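Long-range contacts in mannitol dehydrogenase (Pseudomonas fluorescens, PDB 1LJ8), which binds NAD and probably catalyses the NAD-dependent interconversion of mannitol and fructose: residues Y44-L49 and P275-V280; P193-V198 and P290-K295; P225-D230 and V262-E267. All blocks are in the same frame, centred on the assembly; numbering follows the deposited sequence.

Contact 1: Y44-L49 and P275-V280; sequences YYTDAL and PAWEKV
Thr-46 OG1 is held by two hydrogen bonds: it accepts one from the indole of Trp-277 and gives its own proton to the carbonyl of Gln-42, one turn earlier in helix 42-50. The bond from Trp-277 NE1 to Thr-46 OG1 is 3.0 Å long, nearly straight (163°), and leaves the oxygen only 7° out of the ring plane. Thr-46 turns the hydroxyl beside its own backbone N (chi1 -56°), toward the preceding helix turn, and its side chain lies alongside the indole. One face of that indole carries the ring of Pro-275, whose CG sits off-centre above the Trp-277 plane, while Trp-264 meets it at a tilt. Pro-275 and Trp-277 also touch Ile-126 of strand 126-129, in the main sheet of the Rossmann-family region. The inverse gamma turn centred on Ala-276, which leads into the 3-10 segment 277-279, is consistent with Pro-275 lying back over the ring. Leu-49 straddles this turn with CG anti to the backbone N: CD2 lies 3.7 Å from Pro-275 CB, and CD1 is 3.4 Å from the carbonyl oxygen of Ala-276. At the other end Val-280 presses on the helix backbone, with CG1 3.7 Å from Leu-49 N and CG2 3.6 Å from Tyr-45 O, and CG1 also touches Ala-48 CB at 4.0 Å. The Val-280 carbonyl oxygen lies in the plane of the Tyr-45 ring, 3.5 Å from CD2. Lys-279 brings its CB near Leu-49, but its amine runs off to a salt bridge with Glu-54. The one hydrogen bond between the segments sets the direction of the indole against helix 42-50, and methyl and ring contacts supply the rest of the join to the loop before strand 283-284.

Contact 2: P193-V198 and P290-K295; sequences PHNGAV and PYEEMK
The imidazole of His-194 and the carboxylate of Glu-293 meet edge to edge, their planes only 29° apart; the carboxylate comes to the ring's edge, not over a face. His-194 NE2 gives a hydrogen bond of 2.6 Å to Glu-293 OE2, almost straight at 171°. The oxygen lies in the ring plane and accepts the bond on its anti lone pair, the one turned away from OE1. Both side chains leave beside their own backbone N, and Glu-293 then runs extended beyond CG to span the distance. His-194 itself occupies the N-cap position of helix 195-210. The backbones come close just before it, where Pro-193 CA is 4.9 Å from Glu-293 CA. There the Pro-193 carbonyl oxygen is pressed against the aliphatic part of Glu-292, 3.1 Å from CG and 3.3 Å from CB. A bend at chi2 carries the Glu-292 carboxylate toward Asn-195, and the two side chains cross at about a right angle, but Asn-195 ND2 stays 3.9 Å from Glu-292 OE1, too far for a hydrogen bond. The Asn-195 amide is instead held by Asp-190 O and Ala-227 N. The contact joins the start of helix 195-210, in the Rossmann-family region, to helix 289-313 of the C-terminal family region, beside the NAD-binding residues Asp-190 and Asn-191. So short a bond to a carboxylate may raise the affinity of the imidazole for a second proton, though its place at the N-terminal end of a helix would work the other way.

Contact 3: P225-D230 and V262-E267; sequences PNAMVD and VQWVLE
Two antiparallel strands, 227-230 and 263-266, form this buried backbone ladder at one side of a small three-stranded mixed sheet. Their axes approach to 4.8 Å and their directions differ by 174°. Met-228 with Val-265 and Asp-230 with Gln-263 are the hydrogen-bonded pairs, each joined by two N-H to C=O bonds; the bond from Met-228 N to Val-265 O measures 2.9 Å. The ladder runs on past the strand ends, where Glu-267 N reaches Asn-226 O nearly along the carbonyl axis. There the Glu-267 side chain, extended beyond CG, runs alongside that of Asn-226, and its OE1 takes 3.0 Å bonds from both Asn-226 N and Asn-226 ND2. Both donors come from above the carboxylate plane, which stands 87° to the amide plane. Lys-269 adds a salt bridge to the same oxygen and should help to keep it ionised, while Asn-226 OD1 is taken by Ala-197 N. The sheet lies in the Rossmann-family region, apart from its seven-stranded sheet: 227-230 is an outer strand and 263-266 the middle one, which also bonds to 283-284. One face bears Ala-227, Val-229, Trp-264 and Leu-266. The Trp-264 indole, its CG anti to the backbone N, reaches toward strand 227-230: Ala-227 CB lies in its plane at the edge, 4.0 Å from NE1, and Val-229 CG1 lies 3.7 Å from NE1. Leu-266 CD1 sits 3.7 Å above the indole plane, toward the rim of one face. Val-229 also borders the bound NAD and the cofactor-binding residue Phe-37. On the other face, against helix 289-313 of the C-terminal family region, the selenomethionine Met-228 packs with Tyr-291, and the Asp-230 carboxylate forms a salt bridge to Arg-361.

Overall arrangement
From the N terminus, segment 44-49 comes first and closes the widest loop when contact 1 brings 275-280 back to helix 42-50. Contact 2 starts inside that loop, at 193-198, but ends beyond it at 290-295, so the two cross. Contact 3 is nested in both, pairing 225-230 with 262-267. In space it lies between them: its centre is about 13 Å from that of contact 1 and about 9 Å from that of contact 2, and it touches each, whereas contacts 1 and 2 do not meet. Contact 1 ties helix 42-50 to the loop before strand 283-284, contact 3 builds the small sheet, and contact 2 joins helix 195-210 to helix 289-313 of the C-terminal region.

Contact 1: Y44-L49 and P275-V280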
ATOM      1  N   TYR A  44      -7.749   7.349  10.799  1.00 11.44           N
ATOM      2  CA  TYR A  44      -7.678   8.807  10.965  1.00 11.52           C
ATOM      3  C   TYR A  44      -9.053   9.455  10.613  1.00 12.97           C
ATOM      4  O   TYR A  44      -9.614  10.225  11.397  1.00 13.43           O
ATOM      5  CB  TYR A  44      -6.597   9.338  10.025  1.00 12.62           C
ATOM      6  CG  TYR A  44      -6.600  10.843   9.830  1.00 12.52           C
ATOM      7  CD1 TYR A  44      -6.126  11.699  10.826  1.00 15.51           C
ATOM      8  CD2 TYR A  44      -7.107  11.392   8.659  1.00 14.53           C
ATOM      9  CE1 TYR A  44      -6.167  13.104  10.643  1.00 16.80           C
ATOM     10  CE2 TYR A  44      -7.149  12.789   8.467  1.00 15.45           C
ATOM     11  CZ  TYR A  44      -6.674  13.621   9.476  1.00 18.08           C
ATOM     12  OH  TYR A  44      -6.699  14.993   9.288  1.00 19.54           O
ATOM     13  N   TYR A  45      -9.595   9.160   9.428  1.00 11.84           N
ATOM     14  CA  TYR A  45     -10.887   9.768   9.055  1.00 10.85           C
ATOM     15  C   TYR A  45     -12.022   9.300   9.955  1.00 11.20           C
ATOM     16  O   TYR A  45     -12.918  10.057  10.277  1.00 11.92           O
ATOM     17  CB  TYR A  45     -11.242   9.434   7.611  1.00 12.19           C
ATOM     18  CG  TYR A  45     -10.489  10.237   6.564  1.00 12.37           C
ATOM     19  CD1 TYR A  45      -9.534   9.633   5.744  1.00 12.12           C
ATOM     20  CD2 TYR A  45     -10.819  11.584   6.326  1.00 13.53           C
ATOM     21  CE1 TYR A  45      -8.919  10.329   4.707  1.00 13.86           C
ATOM     22  CE2 TYR A  45     -10.236  12.283   5.284  1.00 13.24           C
ATOM     23  CZ  TYR A  45      -9.281  11.650   4.474  1.00 14.86           C
ATOM     24  OH  TYR A  45      -8.694  12.321   3.427  1.00 15.33           O
ATOM     25  N   THR A  46     -11.997   8.038  10.363  1.00 11.65           N
ATOM     26  CA  THR A  46     -13.057   7.543  11.213  1.00 11.91           C
ATOM     27  C   THR A  46     -13.014   8.228  12.592  1.00 12.88           C
ATOM     28  O   THR A  46     -14.047   8.580  13.147  1.00 13.29           O
ATOM     29  CB  THR A  46     -12.955   6.012  11.334  1.00 11.23           C
ATOM     30  OG1 THR A  46     -12.978   5.454  10.005  1.00 12.24           O
ATOM     31  CG2 THR A  46     -14.134   5.491  12.149  1.00 12.86           C
ATOM     32  N   ASP A  47     -11.815   8.471  13.100  1.00 12.45           N
ATOM     33  CA  ASP A  47     -11.632   9.137  14.390  1.00 12.41           C
ATOM     34  C   ASP A  47     -12.107  10.593  14.209  1.00 13.80           C
ATOM     35  O   ASP A  47     -12.796  11.139  15.100  1.00 13.51           O
ATOM     36  CB  ASP A  47     -10.128   9.092  14.784  1.00 13.32           C
ATOM     37  CG  ASP A  47      -9.799   9.944  16.008  1.00 14.41           C
ATOM     38  OD1 ASP A  47      -9.922   9.412  17.135  1.00 14.66           O
ATOM     39  OD2 ASP A  47      -9.403  11.136  15.850  1.00 13.61           O
ATOM     40  N   ALA A  48     -11.793  11.201  13.066  1.00 12.81           N
ATOM     41  CA  ALA A  48     -12.214  12.602  12.825  1.00 13.90           C
ATOM     42  C   ALA A  48     -13.754  12.703  12.844  1.00 15.21           C
ATOM     43  O   ALA A  48     -14.316  13.675  13.378  1.00 16.01           O
ATOM     44  CB  ALA A  48     -11.656  13.120  11.471  1.00 13.13           C
ATOM     45  N   LEU A  49     -14.441  11.713  12.275  1.00 14.41           N
ATOM     46  CA  LEU A  49     -15.922  11.708  12.252  1.00 14.70           C
ATOM     47  C   LEU A  49     -16.451  11.593  13.682  1.00 15.50           C
ATOM     48  O   LEU A  49     -17.388  12.307  14.078  1.00 15.61           O
ATOM     49  CB  LEU A  49     -16.463  10.502  11.451  1.00 13.03           C
ATOM     50  CG  LEU A  49     -18.009  10.387  11.350  1.00 14.03           C
ATOM     51  CD1 LEU A  49     -18.591  11.596  10.603  1.00 16.09           C
ATOM     52  CD2 LEU A  49     -18.337   9.145  10.579  1.00 14.94           C
ATOM     53  N   PRO A 275     -19.811   4.660   7.455  1.00 14.72           N
ATOM     54  CA  PRO A 275     -19.765   5.899   8.261  1.00 14.86           C
ATOM     55  C   PRO A 275     -19.985   7.073   7.276  1.00 15.60           C
ATOM     56  O   PRO A 275     -19.636   6.975   6.079  1.00 16.49           O
ATOM     57  CB  PRO A 275     -18.321   5.954   8.791  1.00 15.12           C
ATOM     58  CG  PRO A 275     -17.819   4.465   8.695  1.00 12.94           C
ATOM     59  CD  PRO A 275     -18.526   3.938   7.448  1.00 13.83           C
ATOM     60  N   ALA A 276     -20.498   8.189   7.795  1.00 16.17           N
ATOM     61  CA  ALA A 276     -20.692   9.417   7.007  1.00 16.60           C
ATOM     62  C   ALA A 276     -19.332  10.146   6.820  1.00 14.78           C
ATOM     63  O   ALA A 276     -19.155  11.310   7.215  1.00 14.74           O
ATOM     64  CB  ALA A 276     -21.701  10.332   7.744  1.00 17.13           C
ATOM     65  N   TRP A 277     -18.372   9.460   6.219  1.00 14.82           N
ATOM     66  CA  TRP A 277     -17.022  10.017   6.023  1.00 15.02           C
ATOM     67  C   TRP A 277     -17.007  11.327   5.219  1.00 14.88           C
ATOM     68  O   TRP A 277     -16.057  12.111   5.322  1.00 15.29           O
ATOM     69  CB  TRP A 277     -16.131   8.984   5.302  1.00 14.91           C
ATOM     70  CG  TRP A 277     -15.672   7.808   6.169  1.00 13.57           C
ATOM     71  CD1 TRP A 277     -15.047   7.859   7.406  1.00 14.42           C
ATOM     72  CD2 TRP A 277     -15.692   6.419   5.790  1.00 13.23           C
ATOM     73  NE1 TRP A 277     -14.681   6.560   7.798  1.00 13.27           N
ATOM     74  CE2 TRP A 277     -15.064   5.679   6.826  1.00 11.38           C
ATOM     75  CE3 TRP A 277     -16.186   5.730   4.665  1.00 13.58           C
ATOM     76  CZ2 TRP A 277     -14.920   4.276   6.777  1.00 12.00           C
ATOM     77  CZ3 TRP A 277     -16.042   4.337   4.619  1.00 13.56           C
ATOM     78  CH2 TRP A 277     -15.416   3.631   5.676  1.00 12.39           C
ATOM     79  N   GLU A 278     -18.045  11.570   4.420  1.00 16.61           N
ATOM     80  CA  GLU A 278     -18.005  12.808   3.632  1.00 17.41           C
ATOM     81  C   GLU A 278     -18.047  14.030   4.542  1.00 17.82           C
ATOM     82  O   GLU A 278     -17.645  15.113   4.110  1.00 18.51           O
ATOM     83  CB  GLU A 278     -19.157  12.893   2.589  1.00 18.31           C
ATOM     84  CG  GLU A 278     -20.572  12.785   3.157  1.00 21.28           C
ATOM     85  CD  GLU A 278     -21.073  11.317   3.212  1.00 26.99           C
ATOM     86  OE1 GLU A 278     -20.571  10.543   4.063  1.00 20.59           O
ATOM     87  OE2 GLU A 278     -21.956  10.943   2.365  1.00 30.31           O
ATOM     88  N   LYS A 279     -18.542  13.875   5.770  1.00 16.79           N
ATOM     89  CA  LYS A 279     -18.609  15.001   6.695  1.00 18.06           C
ATOM     90  C   LYS A 279     -17.208  15.400   7.163  1.00 18.93           C
ATOM     91  O   LYS A 279     -17.024  16.498   7.731  1.00 18.87           O
ATOM     92  CB  LYS A 279     -19.490  14.654   7.903  1.00 20.48           C
ATOM     93  CG  LYS A 279     -20.997  14.572   7.549  1.00 21.57           C
ATOM     94  CD  LYS A 279     -21.904  14.151   8.690  1.00 21.64           C
ATOM     95  CE  LYS A 279     -23.376  14.023   8.183  1.00 23.82           C
ATOM     96  NZ  LYS A 279     -24.291  13.481   9.209  1.00 23.06           N
ATOM     97  N   VAL A 280     -16.210  14.535   6.938  1.00 16.76           N
ATOM     98  CA  VAL A 280     -14.844  14.889   7.329  1.00 16.63           C
ATOM     99  C   VAL A 280     -13.849  14.864   6.186  1.00 16.83           C
ATOM    100  O   VAL A 280     -12.661  14.561   6.383  1.00 16.63           O
ATOM    101  CB  VAL A 280     -14.310  14.026   8.496  1.00 17.50           C
ATOM    102  CG1 VAL A 280     -15.082  14.425   9.800  1.00 19.44           C
ATOM    103  CG2 VAL A 280     -14.483  12.512   8.168  1.00 17.55           C
TER

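Contact 2: P193-V198 and P290-K295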
ATOM      1  N   PRO A 193      -4.478  -0.301  -9.361  1.00 15.40           N
ATOM      2  CA  PRO A 193      -5.252   0.620 -10.205  1.00 15.69           C
ATOM      3  C   PRO A 193      -6.788   0.553 -10.009  1.00 15.65           C
ATOM      4  O   PRO A 193      -7.476   1.586  -9.898  1.00 16.74           O
ATOM      5  CB  PRO A 193      -4.809   0.213 -11.604  1.00 15.17           C
ATOM      6  CG  PRO A 193      -3.358  -0.121 -11.415  1.00 16.58           C
ATOM      7  CD  PRO A 193      -3.357  -0.907 -10.110  1.00 14.86           C
ATOM      8  N   HIS A 194      -7.341  -0.655 -10.051  1.00 14.17           N
ATOM      9  CA  HIS A 194      -8.770  -0.831  -9.837  1.00 13.30           C
ATOM     10  C   HIS A 194      -8.840  -1.769  -8.614  1.00 13.23           C
ATOM     11  O   HIS A 194      -9.174  -2.947  -8.745  1.00 13.40           O
ATOM     12  CB  HIS A 194      -9.433  -1.531 -11.045  1.00 15.75           C
ATOM     13  CG  HIS A 194      -9.342  -0.751 -12.331  1.00 18.84           C
ATOM     14  ND1 HIS A 194      -9.791  -1.260 -13.537  1.00 19.65           N
ATOM     15  CD2 HIS A 194      -8.776   0.453 -12.615  1.00 18.42           C
ATOM     16  CE1 HIS A 194      -9.486  -0.410 -14.511  1.00 21.64           C
ATOM     17  NE2 HIS A 194      -8.871   0.636 -13.980  1.00 16.82           N
ATOM     18  N   ASN A 195      -8.558  -1.237  -7.428  1.00 13.61           N
ATOM     19  CA  ASN A 195      -8.513  -2.106  -6.244  1.00 13.82           C
ATOM     20  C   ASN A 195      -9.806  -2.833  -5.896  1.00 13.71           C
ATOM     21  O   ASN A 195      -9.757  -4.014  -5.486  1.00 14.41           O
ATOM     22  CB  ASN A 195      -7.941  -1.360  -5.043  1.00 13.51           C
ATOM     23  CG  ASN A 195      -8.556   0.009  -4.830  1.00 15.59           C
ATOM     24  OD1 ASN A 195      -9.706   0.280  -5.194  1.00 14.72           O
ATOM     25  ND2 ASN A 195      -7.777   0.896  -4.201  1.00 17.23           N
ATOM     26  N   GLY A 196     -10.952  -2.176  -6.064  1.00 13.32           N
ATOM     27  CA  GLY A 196     -12.200  -2.877  -5.796  1.00 12.58           C
ATOM     28  C   GLY A 196     -12.428  -3.988  -6.836  1.00 13.08           C
ATOM     29  O   GLY A 196     -12.816  -5.095  -6.474  1.00 12.24           O
ATOM     30  N   ALA A 197     -12.239  -3.694  -8.117  1.00 14.09           N
ATOM     31  CA  ALA A 197     -12.463  -4.720  -9.147  1.00 14.28           C
ATOM     32  C   ALA A 197     -11.537  -5.926  -8.946  1.00 15.89           C
ATOM     33  O   ALA A 197     -11.958  -7.081  -9.192  1.00 13.84           O
ATOM     34  CB  ALA A 197     -12.246  -4.142 -10.557  1.00 16.60           C
ATOM     35  N   VAL A 198     -10.292  -5.671  -8.527  1.00 12.54           N
ATOM     36  CA  VAL A 198      -9.331  -6.763  -8.298  1.00 12.65           C
ATOM     37  C   VAL A 198      -9.806  -7.609  -7.098  1.00 13.47           C
ATOM     38  O   VAL A 198      -9.786  -8.864  -7.168  1.00 12.81           O
ATOM     39  CB  VAL A 198      -7.892  -6.217  -8.045  1.00 13.53           C
ATOM     40  CG1 VAL A 198      -6.915  -7.383  -7.645  1.00 13.86           C
ATOM     41  CG2 VAL A 198      -7.328  -5.606  -9.359  1.00 14.06           C
ATOM     42  N   PRO A 290     -10.161   6.542 -13.027  1.00 16.25           N
ATOM     43  CA  PRO A 290      -9.086   7.338 -13.623  1.00 17.07           C
ATOM     44  C   PRO A 290      -8.188   8.060 -12.600  1.00 16.33           C
ATOM     45  O   PRO A 290      -7.011   8.301 -12.864  1.00 14.10           O
ATOM     46  CB  PRO A 290      -9.827   8.312 -14.558  1.00 19.55           C
ATOM     47  CG  PRO A 290     -11.198   8.368 -14.032  1.00 20.13           C
ATOM     48  CD  PRO A 290     -11.488   6.972 -13.503  1.00 17.48           C
ATOM     49  N   TYR A 291      -8.749   8.388 -11.435  1.00 14.90           N
ATOM     50  CA  TYR A 291      -8.002   9.048 -10.367  1.00 15.89           C
ATOM     51  C   TYR A 291      -7.011   8.056  -9.737  1.00 14.73           C
ATOM     52  O   TYR A 291      -5.870   8.396  -9.496  1.00 12.40           O
ATOM     53  CB  TYR A 291      -8.947   9.554  -9.289  1.00 19.32           C
ATOM     54  CG  TYR A 291      -9.952  10.543  -9.832  1.00 22.76           C
ATOM     55  CD1 TYR A 291     -11.318  10.250  -9.846  1.00 22.30           C
ATOM     56  CD2 TYR A 291      -9.522  11.764 -10.364  1.00 24.11           C
ATOM     57  CE1 TYR A 291     -12.241  11.175 -10.383  1.00 24.59           C
ATOM     58  CE2 TYR A 291     -10.414  12.671 -10.903  1.00 26.02           C
ATOM     59  CZ  TYR A 291     -11.775  12.376 -10.909  1.00 26.53           C
ATOM     60  OH  TYR A 291     -12.650  13.290 -11.485  1.00 25.49           O
ATOM     61  N   GLU A 292      -7.457   6.822  -9.481  1.00 15.02           N
ATOM     62  CA  GLU A 292      -6.533   5.827  -8.899  1.00 15.38           C
ATOM     63  C   GLU A 292      -5.473   5.462  -9.954  1.00 12.83           C
ATOM     64  O   GLU A 292      -4.301   5.265  -9.622  1.00 13.86           O
ATOM     65  CB  GLU A 292      -7.294   4.572  -8.422  1.00 15.45           C
ATOM     66  CG  GLU A 292      -6.378   3.506  -7.716  1.00 18.94           C
ATOM     67  CD  GLU A 292      -5.615   4.004  -6.447  1.00 21.89           C
ATOM     68  OE1 GLU A 292      -4.964   3.156  -5.766  1.00 23.26           O
ATOM     69  OE2 GLU A 292      -5.650   5.209  -6.098  1.00 20.91           O
ATOM     70  N   GLU A 293      -5.859   5.370 -11.230  1.00 14.55           N
ATOM     71  CA  GLU A 293      -4.862   5.053 -12.283  1.00 13.15           C
ATOM     72  C   GLU A 293      -3.789   6.138 -12.303  1.00 14.02           C
ATOM     73  O   GLU A 293      -2.581   5.849 -12.442  1.00 13.85           O
ATOM     74  CB  GLU A 293      -5.535   4.976 -13.676  1.00 14.87           C
ATOM     75  CG  GLU A 293      -6.320   3.694 -13.874  1.00 13.62           C
ATOM     76  CD  GLU A 293      -7.308   3.757 -15.041  1.00 17.78           C
ATOM     77  OE1 GLU A 293      -7.239   4.732 -15.828  1.00 17.20           O
ATOM     78  OE2 GLU A 293      -8.147   2.820 -15.148  1.00 19.01           O
HETATM   79  N   MSE A 294      -4.249   7.380 -12.205  1.00 13.34           N
HETATM   80  CA  MSE A 294      -3.381   8.552 -12.179  1.00 12.97           C
HETATM   81  C   MSE A 294      -2.385   8.544 -11.013  1.00 12.73           C
HETATM   82  O   MSE A 294      -1.168   8.781 -11.173  1.00 13.00           O
HETATM   83  CB  MSE A 294      -4.220   9.830 -12.047  1.00 17.64           C
HETATM   84  CG  MSE A 294      -3.385  11.072 -11.884  1.00 19.61           C
HETATM   85 SE   MSE A 294      -4.509  12.585 -11.206  1.00 28.40          SE
HETATM   86  CE  MSE A 294      -4.660  12.063  -9.343  1.00 27.96           C
ATOM     87  N   LYS A 295      -2.899   8.289  -9.821  1.00 10.81           N
ATOM     88  CA  LYS A 295      -2.018   8.291  -8.658  1.00 13.01           C
ATOM     89  C   LYS A 295      -1.031   7.137  -8.704  1.00 11.28           C
ATOM     90  O   LYS A 295       0.163   7.294  -8.399  1.00 12.50           O
ATOM     91  CB  LYS A 295      -2.871   8.197  -7.396  1.00 14.53           C
ATOM     92  CG  LYS A 295      -1.993   8.174  -6.141  1.00 17.05           C
ATOM     93  CD  LYS A 295      -2.233   6.962  -5.353  1.00 19.12           C
ATOM     94  CE  LYS A 295      -1.416   6.983  -4.049  1.00 18.32           C
ATOM     95  NZ  LYS A 295      -0.912   5.588  -3.767  1.00 14.20           N
TER

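Contact 3: P225-D230 and V262-E267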
ATOM      1  N   PRO A 225     -16.170  -1.544  -3.592  1.00 11.30           N
ATOM      2  CA  PRO A 225     -15.868  -0.197  -4.099  1.00 12.85           C
ATOM      3  C   PRO A 225     -14.411   0.032  -4.475  1.00 12.35           C
ATOM      4  O   PRO A 225     -13.495  -0.448  -3.802  1.00 12.03           O
ATOM      5  CB  PRO A 225     -16.338   0.730  -2.952  1.00 10.94           C
ATOM      6  CG  PRO A 225     -16.103  -0.147  -1.699  1.00 12.06           C
ATOM      7  CD  PRO A 225     -16.617  -1.527  -2.194  1.00 11.65           C
ATOM      8  N   ASN A 226     -14.179   0.717  -5.599  1.00 11.05           N
ATOM      9  CA  ASN A 226     -12.814   1.072  -5.907  1.00 11.29           C
ATOM     10  C   ASN A 226     -12.556   2.364  -5.157  1.00 10.76           C
ATOM     11  O   ASN A 226     -13.493   3.077  -4.813  1.00 11.57           O
ATOM     12  CB  ASN A 226     -12.612   1.364  -7.398  1.00 12.83           C
ATOM     13  CG  ASN A 226     -12.807   0.121  -8.241  1.00 14.40           C
ATOM     14  OD1 ASN A 226     -11.964  -0.799  -8.237  1.00 12.79           O
ATOM     15  ND2 ASN A 226     -13.920   0.072  -8.970  1.00 18.30           N
ATOM     16  N   ALA A 227     -11.279   2.647  -4.915  1.00 11.38           N
ATOM     17  CA  ALA A 227     -10.911   3.891  -4.238  1.00 12.42           C
ATOM     18  C   ALA A 227      -9.539   4.362  -4.637  1.00 13.51           C
ATOM     19  O   ALA A 227      -8.702   3.588  -5.075  1.00 15.10           O
ATOM     20  CB  ALA A 227     -10.911   3.691  -2.670  1.00 12.35           C
HETATM   21  N   MSE A 228      -9.331   5.665  -4.462  1.00 14.39           N
HETATM   22  CA  MSE A 228      -8.017   6.219  -4.589  1.00 13.56           C
HETATM   23  C   MSE A 228      -7.674   6.600  -3.139  1.00 13.66           C
HETATM   24  O   MSE A 228      -8.396   7.409  -2.534  1.00 14.33           O
HETATM   25  CB  MSE A 228      -8.025   7.493  -5.393  1.00 18.46           C
HETATM   26  CG  MSE A 228      -6.610   7.760  -5.730  1.00 21.24           C
HETATM   27 SE   MSE A 228      -6.044   9.179  -4.704  1.00 43.77          SE
HETATM   28  CE  MSE A 228      -6.372  10.014  -6.269  1.00  1.66           C
ATOM     29  N   VAL A 229      -6.621   6.017  -2.571  1.00 13.96           N
ATOM     30  CA  VAL A 229      -6.253   6.304  -1.185  1.00 13.38           C
ATOM     31  C   VAL A 229      -4.870   6.907  -1.202  1.00 14.47           C
ATOM     32  O   VAL A 229      -3.966   6.383  -1.870  1.00 16.98           O
ATOM     33  CB  VAL A 229      -6.313   5.003  -0.336  1.00 14.07           C
ATOM     34  CG1 VAL A 229      -7.797   4.476  -0.381  1.00 14.03           C
ATOM     35  CG2 VAL A 229      -5.317   3.946  -0.862  1.00 11.85           C
ATOM     36  N   ASP A 230      -4.675   8.023  -0.489  1.00 13.71           N
ATOM     37  CA  ASP A 230      -3.383   8.669  -0.612  1.00 13.32           C
ATOM     38  C   ASP A 230      -2.927   9.337   0.686  1.00 13.36           C
ATOM     39  O   ASP A 230      -3.624  10.213   1.177  1.00 13.35           O
ATOM     40  CB  ASP A 230      -3.523   9.743  -1.718  1.00 14.29           C
ATOM     41  CG  ASP A 230      -2.178  10.279  -2.229  1.00 14.70           C
ATOM     42  OD1 ASP A 230      -1.148   9.785  -1.779  1.00 13.59           O
ATOM     43  OD2 ASP A 230      -2.147  11.203  -3.101  1.00 16.41           O
ATOM     44  N   VAL A 262      -3.536  14.401   2.870  1.00 14.70           N
ATOM     45  CA  VAL A 262      -4.317  13.162   2.953  1.00 12.52           C
ATOM     46  C   VAL A 262      -5.551  13.290   2.061  1.00 12.96           C
ATOM     47  O   VAL A 262      -6.205  14.348   1.993  1.00 12.78           O
ATOM     48  CB  VAL A 262      -4.719  12.850   4.442  1.00 13.78           C
ATOM     49  CG1 VAL A 262      -5.543  13.974   5.030  1.00 16.55           C
ATOM     50  CG2 VAL A 262      -5.440  11.482   4.533  1.00 13.03           C
ATOM     51  N   GLN A 263      -5.861  12.229   1.333  1.00 12.09           N
ATOM     52  CA  GLN A 263      -7.028  12.283   0.466  1.00 14.51           C
ATOM     53  C   GLN A 263      -7.628  10.878   0.342  1.00 13.66           C
ATOM     54  O   GLN A 263      -6.926   9.880   0.440  1.00 13.61           O
ATOM     55  CB  GLN A 263      -6.614  12.824  -0.936  1.00 17.54           C
ATOM     56  CG  GLN A 263      -7.797  12.971  -1.888  1.00 19.29           C
ATOM     57  CD  GLN A 263      -7.419  13.751  -3.160  1.00 21.01           C
ATOM     58  OE1 GLN A 263      -6.264  13.730  -3.579  1.00 22.90           O
ATOM     59  NE2 GLN A 263      -8.403  14.398  -3.791  1.00 23.73           N
ATOM     60  N   TRP A 264      -8.937  10.824   0.137  1.00 13.13           N
ATOM     61  CA  TRP A 264      -9.625   9.530  -0.030  1.00 14.06           C
ATOM     62  C   TRP A 264     -10.794   9.821  -0.979  1.00 14.02           C
ATOM     63  O   TRP A 264     -11.652  10.631  -0.652  1.00 14.61           O
ATOM     64  CB  TRP A 264     -10.195   9.087   1.326  1.00 12.08           C
ATOM     65  CG  TRP A 264     -10.678   7.659   1.377  1.00 12.97           C
ATOM     66  CD1 TRP A 264     -10.699   6.751   0.360  1.00 14.34           C
ATOM     67  CD2 TRP A 264     -11.176   6.987   2.540  1.00 11.82           C
ATOM     68  NE1 TRP A 264     -11.175   5.527   0.832  1.00 14.25           N
ATOM     69  CE2 TRP A 264     -11.476   5.657   2.163  1.00 12.15           C
ATOM     70  CE3 TRP A 264     -11.392   7.383   3.872  1.00 13.16           C
ATOM     71  CZ2 TRP A 264     -11.982   4.715   3.074  1.00 13.09           C
ATOM     72  CZ3 TRP A 264     -11.898   6.447   4.792  1.00 14.44           C
ATOM     73  CH2 TRP A 264     -12.188   5.117   4.382  1.00 12.45           C
ATOM     74  N   VAL A 265     -10.789   9.192  -2.146  1.00 13.65           N
ATOM     75  CA  VAL A 265     -11.919   9.335  -3.048  1.00 15.09           C
ATOM     76  C   VAL A 265     -12.455   7.891  -3.186  1.00 14.94           C
ATOM     77  O   VAL A 265     -11.699   6.983  -3.520  1.00 14.46           O
ATOM     78  CB  VAL A 265     -11.504   9.858  -4.409  1.00 16.66           C
ATOM     79  CG1 VAL A 265     -12.826  10.078  -5.229  1.00 18.62           C
ATOM     80  CG2 VAL A 265     -10.712  11.176  -4.257  1.00 17.44           C
ATOM     81  N   LEU A 266     -13.735   7.713  -2.889  1.00 15.70           N
ATOM     82  CA  LEU A 266     -14.384   6.393  -2.864  1.00 16.50           C
ATOM     83  C   LEU A 266     -15.587   6.318  -3.782  1.00 16.71           C
ATOM     84  O   LEU A 266     -16.287   7.309  -3.989  1.00 17.86           O
ATOM     85  CB  LEU A 266     -14.975   6.113  -1.449  1.00 17.73           C
ATOM     86  CG  LEU A 266     -14.469   5.186  -0.365  1.00 19.34           C
ATOM     87  CD1 LEU A 266     -15.273   5.358   0.934  1.00 18.38           C
ATOM     88  CD2 LEU A 266     -14.510   3.759  -0.863  1.00 14.62           C
ATOM     89  N   GLU A 267     -15.860   5.113  -4.263  1.00 15.50           N
ATOM     90  CA  GLU A 267     -17.093   4.877  -4.993  1.00 15.74           C
ATOM     91  C   GLU A 267     -18.112   4.512  -3.889  1.00 15.74           C
ATOM     92  O   GLU A 267     -17.808   3.712  -2.993  1.00 15.26           O
ATOM     93  CB  GLU A 267     -16.926   3.728  -5.979  1.00 15.83           C
ATOM     94  CG  GLU A 267     -16.040   4.156  -7.146  1.00 16.17           C
ATOM     95  CD  GLU A 267     -15.716   3.034  -8.081  1.00 15.76           C
ATOM     96  OE1 GLU A 267     -16.003   1.822  -7.758  1.00 15.31           O
ATOM     97  OE2 GLU A 267     -15.155   3.383  -9.135  1.00 15.85           O
TER